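Local structure of ammonium transporter (6EU6) at residues 63-74 and 141-152. The protein probably senses extracellular ammonium and passes the signal across the membrane to a histidine kinase, through a sensor domain of the ammonium transporter family. Numbering follows the deposited sequence.
Sequences FGFMFGKSYMGL and HWAWGNLFSPDQ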
ATOM      1  N   PHE A  63      22.046  15.024   3.345  1.00 30.31           N
ATOM      2  CA  PHE A  63      21.474  15.428   4.589  1.00 31.20           C
ATOM      3  C   PHE A  63      22.391  16.489   5.257  1.00 32.13           C
ATOM      4  O   PHE A  63      21.895  17.445   5.860  1.00 29.37           O
ATOM      5  CB  PHE A  63      21.253  14.252   5.518  1.00 27.95           C
ATOM      6  CG  PHE A  63      20.564  14.621   6.813  1.00 31.05           C
ATOM      7  CD1 PHE A  63      19.161  14.636   6.901  1.00 31.19           C
ATOM      8  CD2 PHE A  63      21.301  14.973   7.962  1.00 31.22           C
ATOM      9  CE1 PHE A  63      18.524  14.982   8.063  1.00 31.09           C
ATOM     10  CE2 PHE A  63      20.669  15.377   9.105  1.00 29.76           C
ATOM     11  CZ  PHE A  63      19.271  15.362   9.193  1.00 33.03           C
ATOM     12  N   GLY A  64      23.707  16.299   5.181  1.00 33.12           N
ATOM     13  CA  GLY A  64      24.607  17.233   5.850  1.00 34.00           C
ATOM     14  C   GLY A  64      24.559  18.618   5.225  1.00 32.12           C
ATOM     15  O   GLY A  64      24.372  19.603   5.916  1.00 34.07           O
ATOM     16  N   PHE A  65      24.628  18.663   3.910  1.00 30.25           N
ATOM     17  CA  PHE A  65      24.525  19.926   3.194  1.00 31.06           C
ATOM     18  C   PHE A  65      23.231  20.644   3.520  1.00 32.56           C
ATOM     19  O   PHE A  65      23.202  21.881   3.596  1.00 31.47           O
ATOM     20  CB  PHE A  65      24.584  19.739   1.695  1.00 29.70           C
ATOM     21  CG  PHE A  65      25.952  19.457   1.135  1.00 32.63           C
ATOM     22  CD1 PHE A  65      27.125  19.703   1.840  1.00 35.01           C
ATOM     23  CD2 PHE A  65      26.070  18.984  -0.160  1.00 34.18           C
ATOM     24  CE1 PHE A  65      28.382  19.437   1.284  1.00 34.84           C
ATOM     25  CE2 PHE A  65      27.322  18.782  -0.748  1.00 41.85           C
ATOM     26  CZ  PHE A  65      28.509  18.996  -0.013  1.00 35.44           C
ATOM     27  N   MET A  66      22.149  19.884   3.685  1.00 31.84           N
ATOM     28  CA  MET A  66      20.826  20.450   3.844  1.00 30.28           C
ATOM     29  C   MET A  66      20.550  20.917   5.293  1.00 31.63           C
ATOM     30  O   MET A  66      19.990  21.980   5.529  1.00 28.77           O
ATOM     31  CB  MET A  66      19.771  19.391   3.477  1.00 30.76           C
ATOM     32  CG  MET A  66      18.340  19.957   3.454  1.00 29.84           C
ATOM     33  SD  MET A  66      17.345  18.926   2.295  1.00 29.53           S
ATOM     34  CE  MET A  66      15.690  19.651   2.521  1.00 28.63           C
ATOM     35  N   PHE A  67      20.916  20.087   6.252  1.00 29.51           N
ATOM     36  CA  PHE A  67      20.520  20.302   7.638  1.00 31.36           C
ATOM     37  C   PHE A  67      21.683  20.469   8.646  1.00 32.40           C
ATOM     38  O   PHE A  67      21.411  20.780   9.823  1.00 32.74           O
ATOM     39  CB  PHE A  67      19.630  19.133   8.113  1.00 30.41           C
ATOM     40  CG  PHE A  67      18.278  19.128   7.453  1.00 29.87           C
ATOM     41  CD1 PHE A  67      17.321  20.138   7.735  1.00 28.02           C
ATOM     42  CD2 PHE A  67      17.962  18.166   6.535  1.00 29.38           C
ATOM     43  CE1 PHE A  67      16.090  20.142   7.052  1.00 31.80           C
ATOM     44  CE2 PHE A  67      16.721  18.125   5.927  1.00 29.63           C
ATOM     45  CZ  PHE A  67      15.806  19.133   6.148  1.00 28.94           C
ATOM     46  N   GLY A  68      22.922  20.231   8.206  1.00 34.04           N
ATOM     47  CA  GLY A  68      24.056  20.363   9.084  1.00 34.67           C
ATOM     48  C   GLY A  68      24.366  21.839   9.406  1.00 38.11           C
ATOM     49  O   GLY A  68      23.632  22.774   9.043  1.00 31.75           O
ATOM     50  N   LYS A  69      25.471  22.009  10.108  1.00 39.28           N
ATOM     51  CA  LYS A  69      25.745  23.248  10.742  1.00 40.77           C
ATOM     52  C   LYS A  69      25.946  24.227   9.633  1.00 33.82           C
ATOM     53  O   LYS A  69      26.695  24.008   8.679  1.00 37.13           O
ATOM     54  CB  LYS A  69      26.930  23.076  11.680  1.00 50.64           C
ATOM     55  CG  LYS A  69      27.555  24.359  12.220  1.00 57.94           C
ATOM     56  CD  LYS A  69      28.846  23.997  12.958  1.00 63.65           C
ATOM     57  CE  LYS A  69      29.714  25.198  13.256  1.00 74.36           C
ATOM     58  NZ  LYS A  69      29.111  26.125  14.262  1.00 79.03           N
ATOM     59  N   SER A  70      25.229  25.334   9.730  1.00 34.80           N
ATOM     60  CA  SER A  70      25.144  26.268   8.627  1.00 33.94           C
ATOM     61  C   SER A  70      26.406  27.129   8.472  1.00 41.54           C
ATOM     62  O   SER A  70      26.815  27.762   9.423  1.00 43.45           O
ATOM     63  CB  SER A  70      23.970  27.250   8.786  1.00 33.33           C
ATOM     64  OG  SER A  70      23.926  28.077   7.626  1.00 32.15           O
ATOM     65  N   TYR A  71      26.947  27.198   7.264  1.00 40.84           N
ATOM     66  CA  TYR A  71      27.969  28.159   6.900  1.00 42.27           C
ATOM     67  C   TYR A  71      27.237  29.290   6.202  1.00 39.08           C
ATOM     68  O   TYR A  71      26.818  29.142   5.045  1.00 40.64           O
ATOM     69  CB  TYR A  71      28.965  27.529   5.953  1.00 40.05           C
ATOM     70  CG  TYR A  71      29.944  28.567   5.450  1.00 52.82           C
ATOM     71  CD1 TYR A  71      31.017  29.002   6.258  1.00 57.15           C
ATOM     72  CD2 TYR A  71      29.794  29.146   4.199  1.00 56.16           C
ATOM     73  CE1 TYR A  71      31.896  29.982   5.821  1.00 58.93           C
ATOM     74  CE2 TYR A  71      30.691  30.100   3.740  1.00 62.03           C
ATOM     75  CZ  TYR A  71      31.731  30.513   4.558  1.00 66.87           C
ATOM     76  OH  TYR A  71      32.598  31.465   4.098  1.00 70.79           O
ATOM     77  N   MET A  72      26.960  30.351   6.957  1.00 42.94           N
ATOM     78  CA  MET A  72      26.403  31.597   6.403  1.00 49.80           C
ATOM     79  C   MET A  72      24.996  31.509   5.811  1.00 48.69           C
ATOM     80  O   MET A  72      24.646  32.359   5.002  1.00 39.79           O
ATOM     81  CB  MET A  72      27.337  32.127   5.329  1.00 55.40           C
ATOM     82  CG  MET A  72      28.767  32.235   5.856  1.00 73.93           C
ATOM     83  SD  MET A  72      29.683  33.620   5.190  1.00 88.93           S
ATOM     84  CE  MET A  72      29.896  33.222   3.453  1.00 81.76           C
ATOM     85  N   GLY A  73      24.176  30.548   6.272  1.00 41.40           N
ATOM     86  CA  GLY A  73      22.860  30.341   5.715  1.00 36.69           C
ATOM     87  C   GLY A  73      22.887  29.836   4.300  1.00 33.92           C
ATOM     88  O   GLY A  73      21.857  29.836   3.661  1.00 36.87           O
ATOM     89  N   LEU A  74      24.040  29.347   3.837  1.00 34.06           N
ATOM     90  CA  LEU A  74      24.243  28.903   2.490  1.00 36.42           C
ATOM     91  C   LEU A  74      24.342  27.390   2.277  1.00 35.43           C
ATOM     92  O   LEU A  74      23.972  26.902   1.211  1.00 34.05           O
ATOM     93  CB  LEU A  74      25.532  29.530   1.899  1.00 41.57           C
ATOM     94  CG  LEU A  74      25.448  31.058   1.682  1.00 49.66           C
ATOM     95  CD1 LEU A  74      26.864  31.591   1.389  1.00 54.21           C
ATOM     96  CD2 LEU A  74      24.513  31.427   0.543  1.00 49.74           C
ATOM     97  N   HIS A 141      18.736  23.692   2.289  1.00 29.54           N
ATOM     98  CA  HIS A 141      19.374  24.437   3.398  1.00 32.46           C
ATOM     99  C   HIS A 141      18.824  25.883   3.420  1.00 28.42           C
ATOM    100  O   HIS A 141      18.416  26.397   4.467  1.00 31.10           O
ATOM    101  CB  HIS A 141      20.872  24.458   3.253  1.00 35.67           C
ATOM    102  CG  HIS A 141      21.560  25.028   4.442  1.00 35.85           C
ATOM    103  ND1 HIS A 141      21.747  24.305   5.599  1.00 32.63           N
ATOM    104  CD2 HIS A 141      22.070  26.269   4.678  1.00 35.27           C
ATOM    105  CE1 HIS A 141      22.382  25.055   6.487  1.00 36.34           C
ATOM    106  NE2 HIS A 141      22.594  26.246   5.950  1.00 34.02           N
ATOM    107  N   TRP A 142      18.729  26.483   2.246  1.00 30.34           N
ATOM    108  CA  TRP A 142      18.283  27.881   2.164  1.00 30.10           C
ATOM    109  C   TRP A 142      16.911  28.047   2.752  1.00 32.82           C
ATOM    110  O   TRP A 142      16.641  29.063   3.422  1.00 32.07           O
ATOM    111  CB  TRP A 142      18.327  28.392   0.741  1.00 28.19           C
ATOM    112  CG  TRP A 142      19.661  28.335   0.116  1.00 27.01           C
ATOM    113  CD1 TRP A 142      20.866  28.079   0.748  1.00 29.12           C
ATOM    114  CD2 TRP A 142      19.965  28.493  -1.264  1.00 26.04           C
ATOM    115  NE1 TRP A 142      21.887  28.050  -0.189  1.00 27.35           N
ATOM    116  CE2 TRP A 142      21.344  28.323  -1.417  1.00 27.85           C
ATOM    117  CE3 TRP A 142      19.199  28.743  -2.395  1.00 28.80           C
ATOM    118  CZ2 TRP A 142      21.959  28.383  -2.651  1.00 29.35           C
ATOM    119  CZ3 TRP A 142      19.818  28.824  -3.581  1.00 30.11           C
ATOM    120  CH2 TRP A 142      21.166  28.633  -3.708  1.00 30.79           C
ATOM    121  N   ALA A 143      16.042  27.056   2.466  1.00 29.95           N
ATOM    122  CA  ALA A 143      14.582  27.123   2.793  1.00 28.31           C
ATOM    123  C   ALA A 143      14.262  26.543   4.126  1.00 27.80           C
ATOM    124  O   ALA A 143      13.436  27.059   4.890  1.00 30.07           O
ATOM    125  CB  ALA A 143      13.779  26.420   1.687  1.00 27.97           C
ATOM    126  N   TRP A 144      15.011  25.503   4.494  1.00 26.99           N
ATOM    127  CA  TRP A 144      14.681  24.722   5.663  1.00 29.13           C
ATOM    128  C   TRP A 144      15.873  24.477   6.608  1.00 29.99           C
ATOM    129  O   TRP A 144      15.769  23.646   7.473  1.00 31.31           O
ATOM    130  CB  TRP A 144      14.201  23.318   5.185  1.00 30.62           C
ATOM    131  CG  TRP A 144      12.826  23.254   4.546  1.00 28.84           C
ATOM    132  CD1 TRP A 144      11.882  24.235   4.475  1.00 31.20           C
ATOM    133  CD2 TRP A 144      12.268  22.117   3.901  1.00 29.45           C
ATOM    134  NE1 TRP A 144      10.743  23.780   3.796  1.00 28.58           N
ATOM    135  CE2 TRP A 144      10.958  22.469   3.467  1.00 28.70           C
ATOM    136  CE3 TRP A 144      12.734  20.823   3.670  1.00 29.16           C
ATOM    137  CZ2 TRP A 144      10.132  21.584   2.827  1.00 30.90           C
ATOM    138  CZ3 TRP A 144      11.907  19.915   3.044  1.00 29.09           C
ATOM    139  CH2 TRP A 144      10.610  20.317   2.588  1.00 31.44           C
ATOM    140  N   GLY A 145      17.022  25.124   6.412  1.00 32.70           N
ATOM    141  CA  GLY A 145      18.175  24.839   7.205  1.00 33.81           C
ATOM    142  C   GLY A 145      18.067  25.244   8.677  1.00 37.73           C
ATOM    143  O   GLY A 145      18.921  24.915   9.502  1.00 35.61           O
ATOM    144  N   ASN A 146      16.962  25.859   9.046  1.00 37.62           N
ATOM    145  CA  ASN A 146      16.705  26.085  10.470  1.00 39.29           C
ATOM    146  C   ASN A 146      16.160  24.881  11.208  1.00 41.41           C
ATOM    147  O   ASN A 146      15.934  24.967  12.387  1.00 39.32           O
ATOM    148  CB  ASN A 146      15.695  27.222  10.649  1.00 39.18           C
ATOM    149  CG  ASN A 146      14.312  26.896  10.067  1.00 38.82           C
ATOM    150  OD1 ASN A 146      14.153  26.433   8.972  1.00 35.81           O
ATOM    151  ND2 ASN A 146      13.350  27.207  10.782  1.00 40.09           N
ATOM    152  N   LEU A 147      15.833  23.793  10.522  1.00 39.78           N
ATOM    153  CA  LEU A 147      14.824  22.856  11.108  1.00 42.36           C
ATOM    154  C   LEU A 147      15.440  21.851  12.084  1.00 41.58           C
ATOM    155  O   LEU A 147      14.786  21.381  12.977  1.00 41.83           O
ATOM    156  CB  LEU A 147      14.145  22.059   9.982  1.00 40.97           C
ATOM    157  CG  LEU A 147      12.829  21.308  10.130  1.00 43.33           C
ATOM    158  CD1 LEU A 147      11.692  22.263  10.420  1.00 50.78           C
ATOM    159  CD2 LEU A 147      12.596  20.589   8.786  1.00 45.73           C
ATOM    160  N   PHE A 148      16.671  21.438  11.855  1.00 40.46           N
ATOM    161  CA  PHE A 148      17.225  20.333  12.645  1.00 37.71           C
ATOM    162  C   PHE A 148      18.324  20.810  13.627  1.00 41.76           C
ATOM    163  O   PHE A 148      18.276  20.442  14.811  1.00 47.66           O
ATOM    164  CB  PHE A 148      17.824  19.256  11.711  1.00 34.03           C
ATOM    165  CG  PHE A 148      18.232  18.018  12.421  1.00 33.74           C
ATOM    166  CD1 PHE A 148      17.271  17.140  12.943  1.00 35.47           C
ATOM    167  CD2 PHE A 148      19.565  17.755  12.650  1.00 36.85           C
ATOM    168  CE1 PHE A 148      17.672  15.985  13.613  1.00 40.16           C
ATOM    169  CE2 PHE A 148      19.971  16.598  13.322  1.00 42.49           C
ATOM    170  CZ  PHE A 148      19.018  15.708  13.794  1.00 41.31           C
ATOM    171  N   SER A 149      19.316  21.544  13.114  1.00 41.29           N
ATOM    172  CA  SER A 149      20.551  21.905  13.848  1.00 41.67           C
ATOM    173  C   SER A 149      20.192  23.140  14.672  1.00 48.85           C
ATOM    174  O   SER A 149      19.434  24.027  14.203  1.00 49.25           O
ATOM    175  CB  SER A 149      21.725  22.202  12.904  1.00 44.39           C
ATOM    176  OG  SER A 149      22.352  21.012  12.442  1.00 37.30           O
ATOM    177  N   PRO A 150      20.730  23.213  15.912  1.00 59.50           N
ATOM    178  CA  PRO A 150      20.337  24.292  16.871  1.00 60.33           C
ATOM    179  C   PRO A 150      20.757  25.693  16.410  1.00 52.89           C
ATOM    180  O   PRO A 150      21.822  25.839  15.843  1.00 45.54           O
ATOM    181  CB  PRO A 150      21.077  23.905  18.156  1.00 59.98           C
ATOM    182  CG  PRO A 150      22.269  23.141  17.688  1.00 58.37           C
ATOM    183  CD  PRO A 150      21.845  22.399  16.435  1.00 56.46           C
ATOM    184  N   ASP A 151      19.884  26.685  16.569  1.00 52.77           N
ATOM    185  CA  ASP A 151      20.278  28.097  16.472  1.00 54.93           C
ATOM    186  C   ASP A 151      20.832  28.529  15.146  1.00 50.23           C
ATOM    187  O   ASP A 151      21.884  29.165  15.134  1.00 46.41           O
ATOM    188  CB  ASP A 151      21.339  28.429  17.534  1.00 64.64           C
ATOM    189  CG  ASP A 151      20.924  28.022  18.935  1.00 75.78           C
ATOM    190  OD1 ASP A 151      19.808  28.423  19.343  1.00 91.61           O
ATOM    191  OD2 ASP A 151      21.713  27.311  19.622  1.00 93.64           O
ATOM    192  N   GLN A 152      20.151  28.228  14.031  1.00 42.34           N
ATOM    193  CA  GLN A 152      20.666  28.623  12.708  1.00 38.75           C
ATOM    194  C   GLN A 152      19.523  28.765  11.754  1.00 40.62           C
ATOM    195  O   GLN A 152      18.401  28.395  12.080  1.00 39.55           O
ATOM    196  CB  GLN A 152      21.647  27.593  12.167  1.00 44.35           C
ATOM    197  CG  GLN A 152      21.007  26.243  11.843  1.00 41.75           C
ATOM    198  CD  GLN A 152      22.011  25.282  11.281  1.00 47.85           C
ATOM    199  OE1 GLN A 152      23.129  25.159  11.802  1.00 41.04           O
ATOM    200  NE2 GLN A 152      21.644  24.597  10.187  1.00 42.94           N
TER
HETATM  201  O   HOH W   1      19.051  22.309  10.389  1.00 34.76           O
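H141 and S70 illustrate how one imidazole on a helix can grip both the last turn of another helix and the chain leaving it, by using both of its nitrogens. With CG anti to the backbone N (chi1 -172°), the ring of H141 reaches into the curl of 63-74, where ND1 donates to M66 O at 2.9 Å from above the carbonyl plane. NE2, across the ring, is hydrogen-bonded to S70 OG at 2.8 Å; the same hydroxyl accepts from G73 N, three residues on, in an ST motif. Beside it W142 points its indole edge at the chain, NE1 donating to L74 O. These bonds tie the C-terminal ends of two membrane helices of the ammonium transporter fold, 40-67 and 121-144, through the loops that leave them. Q152, extended beyond CG, turns the edge of its amide to two carbonyls, with G68 O and G145 O both in its plane: NE2 gives a nearly straight bond (175°) to G68 O and another to G145 O, while OE1 accepts from S70 N at 3.0 Å. A leucine here would probably leave G68 O and S70 N without these mates and the two loops less firmly joined. S149 OG donates to F67 O in the carbonyl plane, and a water bridges that oxygen to G145 O and S149 N. Farther along, the edge of F63 stands over the face of F148, planes at 78°, and F148 stacks in turn on F96 of helix 93-114.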